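Local coordinates for predicted acetamidase/formamidase (Thermoanaerobacter tengcongensis, PDB 3TKK), which probably hydrolyses the carbon-nitrogen bond of small linear amides such as acetamide or formamide, and binds zinc and calcium ions, at the interface of chains A and B. Residues are numbered along the deposited sequence; one frame, centred on the assembly and turned at random. Chains: chain A/B, Predicted acetamidase/formamidase.

Contact 1: the interface of chains A and B. Residues chain A 92-93, 122, 188-190, 193-199; chain B 264-265, 268-270.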
loop_
_atom_site.group_PDB
_atom_site.type_symbol
_atom_site.label_atom_id
_atom_site.label_comp_id
_atom_site.label_asym_id
_atom_site.label_seq_id
_atom_site.Cartn_x
_atom_site.Cartn_y
_atom_site.Cartn_z
ATOM N N LEU A 92 -17.672 -12.912 -8.930
ATOM C CA LEU A 92 -17.300 -11.548 -8.721
ATOM C C LEU A 92 -18.630 -10.895 -8.350
ATOM O O LEU A 92 -19.676 -11.197 -9.022
ATOM C CB LEU A 92 -16.804 -10.911 -10.045
ATOM C CG LEU A 92 -15.458 -11.538 -10.314
ATOM C CD1 LEU A 92 -15.078 -11.379 -11.719
ATOM C CD2 LEU A 92 -14.501 -10.773 -9.364
ATOM N N ALA A 93 -18.587 -9.996 -7.370
ATOM C CA ALA A 93 -19.734 -9.214 -6.893
ATOM C C ALA A 93 -19.417 -7.774 -6.718
ATOM O O ALA A 93 -18.305 -7.397 -6.265
ATOM C CB ALA A 93 -20.296 -9.825 -5.563
ATOM N N PHE A 122 -11.887 -13.489 -16.947
ATOM C CA PHE A 122 -12.677 -12.306 -16.539
ATOM C C PHE A 122 -13.672 -11.965 -17.647
ATOM O O PHE A 122 -14.854 -11.637 -17.385
ATOM C CB PHE A 122 -11.707 -11.119 -16.254
ATOM C CG PHE A 122 -12.378 -9.852 -15.828
ATOM C CD1 PHE A 122 -12.833 -9.705 -14.531
ATOM C CD2 PHE A 122 -12.695 -8.885 -16.777
ATOM C CE1 PHE A 122 -13.469 -8.504 -14.103
ATOM C CE2 PHE A 122 -13.336 -7.743 -16.438
ATOM C CZ PHE A 122 -13.730 -7.533 -15.065
ATOM N N LEU A 188 -7.889 -14.635 -6.916
ATOM C CA LEU A 188 -7.239 -13.368 -7.278
ATOM C C LEU A 188 -7.920 -12.221 -6.533
ATOM O O LEU A 188 -9.090 -12.188 -6.525
ATOM C CB LEU A 188 -7.467 -13.040 -8.728
ATOM C CG LEU A 188 -6.513 -11.961 -9.317
ATOM C CD1 LEU A 188 -5.005 -12.137 -8.965
ATOM C CD2 LEU A 188 -6.807 -11.834 -10.879
ATOM N N MET A 189 -7.139 -11.259 -6.058
ATOM C CA MET A 189 -7.732 -10.041 -5.445
ATOM C C MET A 189 -6.580 -9.016 -5.430
ATOM O O MET A 189 -5.408 -9.374 -5.210
ATOM C CB MET A 189 -8.195 -10.341 -3.967
ATOM C CG MET A 189 -8.980 -9.095 -3.316
ATOM S SD MET A 189 -9.005 -9.297 -1.530
ATOM C CE MET A 189 -7.342 -8.745 -1.214
ATOM N N GLY A 190 -6.882 -7.743 -5.635
ATOM C CA GLY A 190 -5.931 -6.715 -5.426
ATOM C C GLY A 190 -6.029 -6.027 -4.104
ATOM O O GLY A 190 -7.128 -5.877 -3.475
ATOM N N GLU A 193 -9.166 -4.229 -2.396
ATOM C CA GLU A 193 -10.406 -5.039 -2.711
ATOM C C GLU A 193 -11.538 -4.085 -3.089
ATOM O O GLU A 193 -12.700 -4.213 -2.533
ATOM C CB GLU A 193 -10.849 -5.948 -1.511
ATOM C CG GLU A 193 -11.951 -7.026 -1.992
ATOM C CD GLU A 193 -12.221 -7.980 -0.834
ATOM O OE1 GLU A 193 -12.035 -7.476 0.337
ATOM O OE2 GLU A 193 -12.573 -9.182 -1.086
ATOM N N VAL A 194 -11.268 -3.121 -4.008
ATOM C CA VAL A 194 -12.130 -1.846 -3.936
ATOM C C VAL A 194 -13.503 -2.007 -4.583
ATOM O O VAL A 194 -14.390 -1.124 -4.438
ATOM C CB VAL A 194 -11.355 -0.604 -4.593
ATOM C CG1 VAL A 194 -9.993 -0.250 -3.870
ATOM C CG2 VAL A 194 -11.051 -0.848 -6.150
ATOM N N GLY A 195 -13.715 -3.099 -5.303
ATOM C CA GLY A 195 -15.060 -3.365 -5.873
ATOM C C GLY A 195 -15.988 -4.041 -4.838
ATOM O O GLY A 195 -17.151 -4.235 -5.076
ATOM N N VAL A 196 -15.400 -4.449 -3.713
ATOM C CA VAL A 196 -16.079 -5.195 -2.608
ATOM C C VAL A 196 -15.659 -6.692 -2.532
ATOM O O VAL A 196 -15.632 -7.320 -1.441
ATOM C CB VAL A 196 -17.607 -5.001 -2.543
ATOM C CG1 VAL A 196 -18.478 -6.118 -3.180
ATOM C CG2 VAL A 196 -18.084 -4.931 -1.014
ATOM N N SER A 197 -15.281 -7.299 -3.635
ATOM C CA SER A 197 -15.024 -8.702 -3.514
ATOM C C SER A 197 -13.784 -9.089 -4.295
ATOM O O SER A 197 -13.206 -8.387 -5.073
ATOM C CB SER A 197 -16.191 -9.631 -4.075
ATOM O OG SER A 197 -15.890 -9.740 -5.534
ATOM N N GLY A 198 -13.365 -10.294 -4.038
ATOM C CA GLY A 198 -12.288 -10.973 -4.773
ATOM C C GLY A 198 -12.915 -11.852 -5.824
ATOM O O GLY A 198 -14.082 -11.736 -6.068
ATOM N N VAL A 199 -12.126 -12.623 -6.563
ATOM C CA VAL A 199 -12.656 -13.776 -7.271
ATOM C C VAL A 199 -12.962 -14.894 -6.182
ATOM O O VAL A 199 -12.088 -15.712 -5.762
ATOM C CB VAL A 199 -11.737 -14.267 -8.424
ATOM C CG1 VAL A 199 -12.422 -15.539 -9.179
ATOM C CG2 VAL A 199 -11.363 -13.130 -9.448
ATOM N N ALA B 264 -15.491 -1.798 -11.538
ATOM C CA ALA B 264 -15.352 -1.998 -10.120
ATOM C C ALA B 264 -14.762 -3.385 -9.850
ATOM O O ALA B 264 -13.776 -3.520 -9.052
ATOM C CB ALA B 264 -16.750 -1.869 -9.446
ATOM N N THR B 265 -15.270 -4.405 -10.542
ATOM C CA THR B 265 -14.776 -5.755 -10.281
ATOM C C THR B 265 -13.326 -6.002 -10.835
ATOM O O THR B 265 -12.505 -6.702 -10.168
ATOM C CB THR B 265 -15.766 -6.885 -10.845
ATOM O OG1 THR B 265 -15.973 -6.671 -12.260
ATOM C CG2 THR B 265 -17.021 -6.822 -10.145
ATOM N N SER B 268 -11.044 -4.427 -8.421
ATOM C CA SER B 268 -11.068 -5.224 -7.183
ATOM C C SER B 268 -10.043 -6.351 -7.223
ATOM O O SER B 268 -9.508 -6.764 -6.175
ATOM C CB SER B 268 -12.419 -5.885 -6.907
ATOM O OG SER B 268 -12.597 -5.818 -5.500
ATOM N N ILE B 269 -9.749 -6.836 -8.414
ATOM C CA ILE B 269 -8.984 -7.972 -8.519
ATOM C C ILE B 269 -7.602 -7.766 -9.193
ATOM O O ILE B 269 -6.767 -8.622 -8.976
ATOM C CB ILE B 269 -9.824 -9.198 -9.223
ATOM C CG1 ILE B 269 -10.227 -8.907 -10.688
ATOM C CG2 ILE B 269 -11.045 -9.560 -8.454
ATOM C CD1 ILE B 269 -10.742 -10.211 -11.428
ATOM N N THR B 270 -7.356 -6.640 -9.889
ATOM C CA THR B 270 -6.076 -6.386 -10.530
ATOM C C THR B 270 -5.529 -5.040 -10.125
ATOM O O THR B 270 -4.466 -4.741 -10.460
ATOM C CB THR B 270 -6.071 -6.414 -12.126
ATOM O OG1 THR B 270 -6.964 -5.411 -12.634
ATOM C CG2 THR B 270 -6.425 -7.689 -12.713
#
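In this acetamidase/formamidase family protein the last turns of helix 260-270 of chain B pack into loops of chain A, chiefly 188-190 and 193-199, in an interface of the deposited dimer. The polar contacts centre on B:Ser268. Its hydroxyl OG lies 2.7 Å from A:Ser197 O, donating in the carbonyl plane along a lone pair, and receives A:Gly195 N at 2.9 Å with a bent 140° at the hydrogen. Thus one hydroxyl, set by chi1 of -143°, joins two loop peptides. The serine's backbone carbonyl O takes a straighter bond from A:Gly190 N (2.9 Å), the donor standing above the carbonyl plane. Within chain A, A:Ser197 OG donates to A:Gly198 O at 2.7 Å and accepts a longer bond from A:Ala93 N, tying the loop to strand 89-95. Apolar packing falls to B:Ile269, whose CG1 sits in the crowded position between backbone N and carbonyl carbon (chi1 64°). Its tip CD1 meets A:Val199 CG2 at 3.6 Å and A:Phe122 CD1 at 3.8 Å, crossing both side chains obliquely. The other branch, CG2, meets A:Leu92 CD2 at 3.8 Å, nearly at right angles. One turn earlier, B:Thr265 turns OG1 toward A:Phe122 CE1 (3.6 Å), at the ring's outer end.

Contact 2: the interface of chains A and B. Residues chain A 190-192, 194, 275; chain B 271-274.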
loop_
_atom_site.group_PDB
_atom_site.type_symbol
_atom_site.label_atom_id
_atom_site.label_comp_id
_atom_site.label_asym_id
_atom_site.label_seq_id
_atom_site.Cartn_x
_atom_site.Cartn_y
_atom_site.Cartn_z
ATOM N N GLY A 190 -6.882 -7.743 -5.635
ATOM C CA GLY A 190 -5.931 -6.715 -5.426
ATOM C C GLY A 190 -6.029 -6.027 -4.104
ATOM O O GLY A 190 -7.128 -5.877 -3.475
ATOM N N ASP A 191 -4.937 -5.397 -3.730
ATOM C CA ASP A 191 -4.894 -4.786 -2.406
ATOM C C ASP A 191 -5.957 -3.699 -2.410
ATOM O O ASP A 191 -6.168 -2.925 -3.437
ATOM C CB ASP A 191 -3.560 -3.996 -2.100
ATOM C CG ASP A 191 -2.439 -4.922 -1.501
ATOM O OD1 ASP A 191 -2.748 -6.033 -0.972
ATOM O OD2 ASP A 191 -1.256 -4.566 -1.578
ATOM N N GLY A 192 -6.637 -3.630 -1.279
ATOM C CA GLY A 192 -7.785 -2.635 -1.173
ATOM C C GLY A 192 -9.182 -3.291 -1.493
ATOM O O GLY A 192 -10.253 -2.917 -0.914
ATOM N N VAL A 194 -11.268 -3.121 -4.008
ATOM C CA VAL A 194 -12.130 -1.846 -3.936
ATOM C C VAL A 194 -13.503 -2.007 -4.583
ATOM O O VAL A 194 -14.390 -1.124 -4.438
ATOM C CB VAL A 194 -11.355 -0.604 -4.593
ATOM C CG1 VAL A 194 -9.993 -0.250 -3.870
ATOM C CG2 VAL A 194 -11.051 -0.848 -6.150
ATOM N N ILE A 275 -1.905 -1.426 2.098
ATOM C CA ILE A 275 -3.301 -1.570 2.314
ATOM C C ILE A 275 -3.754 -2.995 1.967
ATOM O O ILE A 275 -3.357 -3.595 0.877
ATOM C CB ILE A 275 -4.072 -0.550 1.409
ATOM C CG1 ILE A 275 -3.899 0.911 1.932
ATOM C CG2 ILE A 275 -5.606 -0.789 1.437
ATOM C CD1 ILE A 275 -4.292 1.940 0.823
ATOM N N GLY B 271 -6.313 -4.203 -9.413
ATOM C CA GLY B 271 -5.719 -2.915 -8.997
ATOM C C GLY B 271 -5.275 -2.960 -7.536
ATOM O O GLY B 271 -5.797 -3.744 -6.726
ATOM N N ASN B 272 -4.314 -2.111 -7.183
ATOM C CA ASN B 272 -3.829 -2.108 -5.836
ATOM C C ASN B 272 -3.918 -0.702 -5.284
ATOM O O ASN B 272 -3.245 0.259 -5.813
ATOM C CB ASN B 272 -2.371 -2.642 -5.859
ATOM C CG ASN B 272 -2.258 -4.074 -6.249
ATOM O OD1 ASN B 272 -2.670 -4.963 -5.456
ATOM N ND2 ASN B 272 -1.399 -4.373 -7.334
ATOM N N ALA B 273 -4.797 -0.498 -4.265
ATOM C CA ALA B 273 -4.634 0.677 -3.527
ATOM C C ALA B 273 -3.334 0.584 -2.672
ATOM O O ALA B 273 -3.081 -0.449 -2.043
ATOM C CB ALA B 273 -5.913 0.861 -2.548
ATOM N N GLN B 274 -2.534 1.642 -2.704
ATOM C CA GLN B 274 -1.331 1.764 -1.975
ATOM C C GLN B 274 -1.160 3.116 -1.264
ATOM O O GLN B 274 -1.916 4.048 -1.431
ATOM C CB GLN B 274 -0.179 1.613 -2.957
ATOM C CG GLN B 274 -0.438 0.349 -3.814
ATOM C CD GLN B 274 0.643 0.178 -4.919
ATOM O OE1 GLN B 274 0.950 -0.974 -5.286
ATOM N NE2 GLN B 274 1.046 1.254 -5.544
HETATM O O HOH W 1 -8.401 -3.348 -5.196
HETATM O O HOH W 2 -1.138 -1.746 -0.659
HETATM O O HOH W 3 0.154 -3.588 -3.710
#
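Backbone and amide groups pair the glycine-rich loop 190-195 of chain A with the start of strand 272-275 of chain B, between the two copies of this acetamidase/formamidase family protein in the deposited assembly. A:Asp191 and B:Asn272 cross obliquely, carboxylate and amide planes 65° apart, each with CG anti to its own carbonyl carbon and beside the backbone N. The amide oxygen B:Asn272 OD1 reaches the loop backbone, accepting A:Asp191 N at 2.9 Å, nearly straight (172°) though from above the carbonyl plane. A:Asp191 O in turn takes B:Ala273 N at 2.9 Å, the donor well above the carbonyl plane, so both the N-H and the carbonyl of the aspartate are engaged. An alanine in place of B:Asn272 would remove this amide acceptor and would probably loosen the loop against the strand. The carboxylate points away to waters: OD2 meets water 2, which also bonds A:Ile275 N and lies 2.7 Å from B:Ala273 O. Water 3 bridges the same OD2 to B:Gln274 OE1. On the loop's other flank, water 1 links A:Asp191 O and A:Val194 N to B:Gly271 O. Beside these, A:Ile275 CD1 rests on the methyl B:Ala273 CB at 3.9 Å.

Contact 3: the interface of chains A and B. Residues chain A 236-238, 241, 275, 283; chain B 236-238, 241, 275, 283.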
loop_
_atom_site.group_PDB
_atom_site.type_symbol
_atom_site.label_atom_id
_atom_site.label_comp_id
_atom_site.label_asym_id
_atom_site.label_seq_id
_atom_site.Cartn_x
_atom_site.Cartn_y
_atom_site.Cartn_z
ATOM N N SER A 236 -10.689 3.333 10.597
ATOM C CA SER A 236 -10.080 4.021 9.426
ATOM C C SER A 236 -8.812 3.419 9.078
ATOM O O SER A 236 -8.198 2.788 9.940
ATOM C CB SER A 236 -9.783 5.528 9.839
ATOM O OG SER A 236 -8.816 5.496 10.880
ATOM N N LEU A 237 -8.416 3.553 7.811
ATOM C CA LEU A 237 -7.115 3.158 7.323
ATOM C C LEU A 237 -5.978 3.876 8.034
ATOM O O LEU A 237 -4.964 3.255 8.325
ATOM C CB LEU A 237 -7.040 3.569 5.849
ATOM C CG LEU A 237 -6.391 2.683 4.862
ATOM C CD1 LEU A 237 -6.534 1.113 5.037
ATOM C CD2 LEU A 237 -6.773 3.043 3.412
ATOM N N ASP A 238 -6.241 5.132 8.443
ATOM C CA ASP A 238 -5.251 5.974 9.110
ATOM C C ASP A 238 -4.913 5.273 10.465
ATOM O O ASP A 238 -3.754 5.032 10.741
ATOM C CB ASP A 238 -5.818 7.339 9.493
ATOM C CG ASP A 238 -5.965 8.313 8.319
ATOM O OD1 ASP A 238 -5.166 8.343 7.438
ATOM O OD2 ASP A 238 -6.851 9.173 8.343
ATOM N N VAL A 241 -3.217 1.899 10.012
ATOM C CA VAL A 241 -1.773 1.958 9.668
ATOM C C VAL A 241 -0.952 2.297 10.938
ATOM O O VAL A 241 0.124 1.695 11.248
ATOM C CB VAL A 241 -1.533 3.094 8.631
ATOM C CG1 VAL A 241 -0.044 3.572 8.687
ATOM C CG2 VAL A 241 -1.926 2.670 7.192
ATOM N N ILE A 275 -1.905 -1.426 2.098
ATOM C CA ILE A 275 -3.301 -1.570 2.314
ATOM C C ILE A 275 -3.754 -2.995 1.967
ATOM O O ILE A 275 -3.357 -3.595 0.877
ATOM C CB ILE A 275 -4.072 -0.550 1.409
ATOM C CG1 ILE A 275 -3.899 0.911 1.932
ATOM C CG2 ILE A 275 -5.606 -0.789 1.437
ATOM C CD1 ILE A 275 -4.292 1.940 0.823
ATOM N N LYS A 283 -11.326 -1.452 8.092
ATOM C CA LYS A 283 -10.213 -1.519 6.996
ATOM C C LYS A 283 -9.012 -2.140 7.621
ATOM O O LYS A 283 -8.881 -2.122 8.844
ATOM C CB LYS A 283 -9.871 -0.067 6.568
ATOM C CG LYS A 283 -11.315 0.749 6.424
ATOM C CD LYS A 283 -11.019 1.971 5.644
ATOM C CE LYS A 283 -12.284 2.785 5.145
ATOM N NZ LYS A 283 -13.397 2.078 5.690
ATOM N N SER B 236 -7.444 12.342 5.225
ATOM C CA SER B 236 -7.276 10.958 5.700
ATOM C C SER B 236 -6.854 10.091 4.519
ATOM O O SER B 236 -7.128 10.500 3.325
ATOM C CB SER B 236 -8.633 10.492 6.204
ATOM O OG SER B 236 -9.496 10.400 5.072
ATOM N N LEU B 237 -6.103 9.011 4.777
ATOM C CA LEU B 237 -5.886 7.988 3.806
ATOM C C LEU B 237 -7.170 7.505 3.185
ATOM O O LEU B 237 -7.191 7.224 1.982
ATOM C CB LEU B 237 -5.083 6.730 4.313
ATOM C CG LEU B 237 -3.621 6.968 4.602
ATOM C CD1 LEU B 237 -3.033 5.615 5.136
ATOM C CD2 LEU B 237 -3.124 7.278 3.214
ATOM N N ASP B 238 -8.215 7.363 3.982
ATOM C CA ASP B 238 -9.416 6.742 3.441
ATOM C C ASP B 238 -9.946 7.608 2.320
ATOM O O ASP B 238 -10.348 7.107 1.305
ATOM C CB ASP B 238 -10.448 6.675 4.593
ATOM C CG ASP B 238 -9.830 5.983 5.839
ATOM O OD1 ASP B 238 -10.161 4.875 6.032
ATOM O OD2 ASP B 238 -8.846 6.546 6.502
ATOM N N VAL B 241 -7.583 7.473 -0.730
ATOM C CA VAL B 241 -7.850 6.282 -1.539
ATOM C C VAL B 241 -9.109 6.412 -2.351
ATOM O O VAL B 241 -9.136 6.057 -3.539
ATOM C CB VAL B 241 -7.918 4.969 -0.626
ATOM C CG1 VAL B 241 -8.363 3.731 -1.444
ATOM C CG2 VAL B 241 -6.545 4.764 0.068
ATOM N N ILE B 275 -0.103 3.229 -0.488
ATOM C CA ILE B 275 0.077 4.433 0.331
ATOM C C ILE B 275 1.401 5.038 -0.060
ATOM O O ILE B 275 2.411 4.351 -0.149
ATOM C CB ILE B 275 0.076 4.047 1.868
ATOM C CG1 ILE B 275 -1.292 3.553 2.323
ATOM C CG2 ILE B 275 0.785 5.176 2.814
ATOM C CD1 ILE B 275 -1.246 2.794 3.679
ATOM N N LYS B 283 -2.595 13.475 3.675
ATOM C CA LYS B 283 -1.954 12.178 3.411
ATOM C C LYS B 283 -2.108 11.871 1.933
ATOM O O LYS B 283 -3.030 12.405 1.277
ATOM C CB LYS B 283 -2.625 11.066 4.230
ATOM C CG LYS B 283 -2.225 11.121 5.724
ATOM C CD LYS B 283 -3.322 11.841 6.467
ATOM C CE LYS B 283 -2.843 12.342 7.833
ATOM N NZ LYS B 283 -2.518 11.141 8.620
#
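The N-terminal ends of the two helices 237-255 meet across the two-fold axis, each capped by an aspartate of the other chain. B:Asp238 OD1 accepts A:Leu237 N at 2.8 Å along its syn lone pair, nearly straight. In the reciprocal bond A:Asp238 OD1 accepts B:Leu237 N at 2.9 Å, but from above the carboxylate plane. The difference goes with the turn of the carboxylates, chi2 -104° in B:Asp238 and -37° in A:Asp238, so the symmetry is imperfect in these side chains. Both carboxylates lie near helix N-termini, which would probably favour their charged form. The two cross obliquely, their planes 82° apart. B:Lys283 NZ stands 4.0 Å from A:Asp238 OD1, not in contact, but close enough that its charge would probably favour the ionised carboxylate. Beneath the aspartates the packing is apolar. A:Val241 CG2 and B:Ile275 CD1 meet tip to tip at 3.6 Å, and A:Ile275 CD1 meets B:Val241 CG2 likewise at 3.7 Å. The two isoleucines cross obliquely, A:Ile275 CG1 lying 3.7 Å from B:Ile275 CD1. A:Leu237 CD2 reaches B:Val241 CG2 at 3.8 Å, crossing it at about a right angle. Within each subunit the site thus joins the first turn of helix 237-255 to strands 272-277 (272-275 in chain B) and 283-290, straddling the axis.

The C-alpha centres of contacts 1 and 2 lie about 9 Å apart, those of contacts 2 and 3 about 11 Å, and those of contacts 1 and 3 about 19 Å, so the three run as a band toward the two-fold axis. A:Gly190 and A:Val194 serve both contact 1 and contact 2, where chain B passes from the end of helix 260-270 through B:Gly271 into strand 272-275. A:Ile275 joins contact 2 to contact 3. Symmetry repeats the off-axis contacts with the chains exchanged, so the band is doubled; this is compatible with a dimer, though the structure alone does not prove the oligomer in solution.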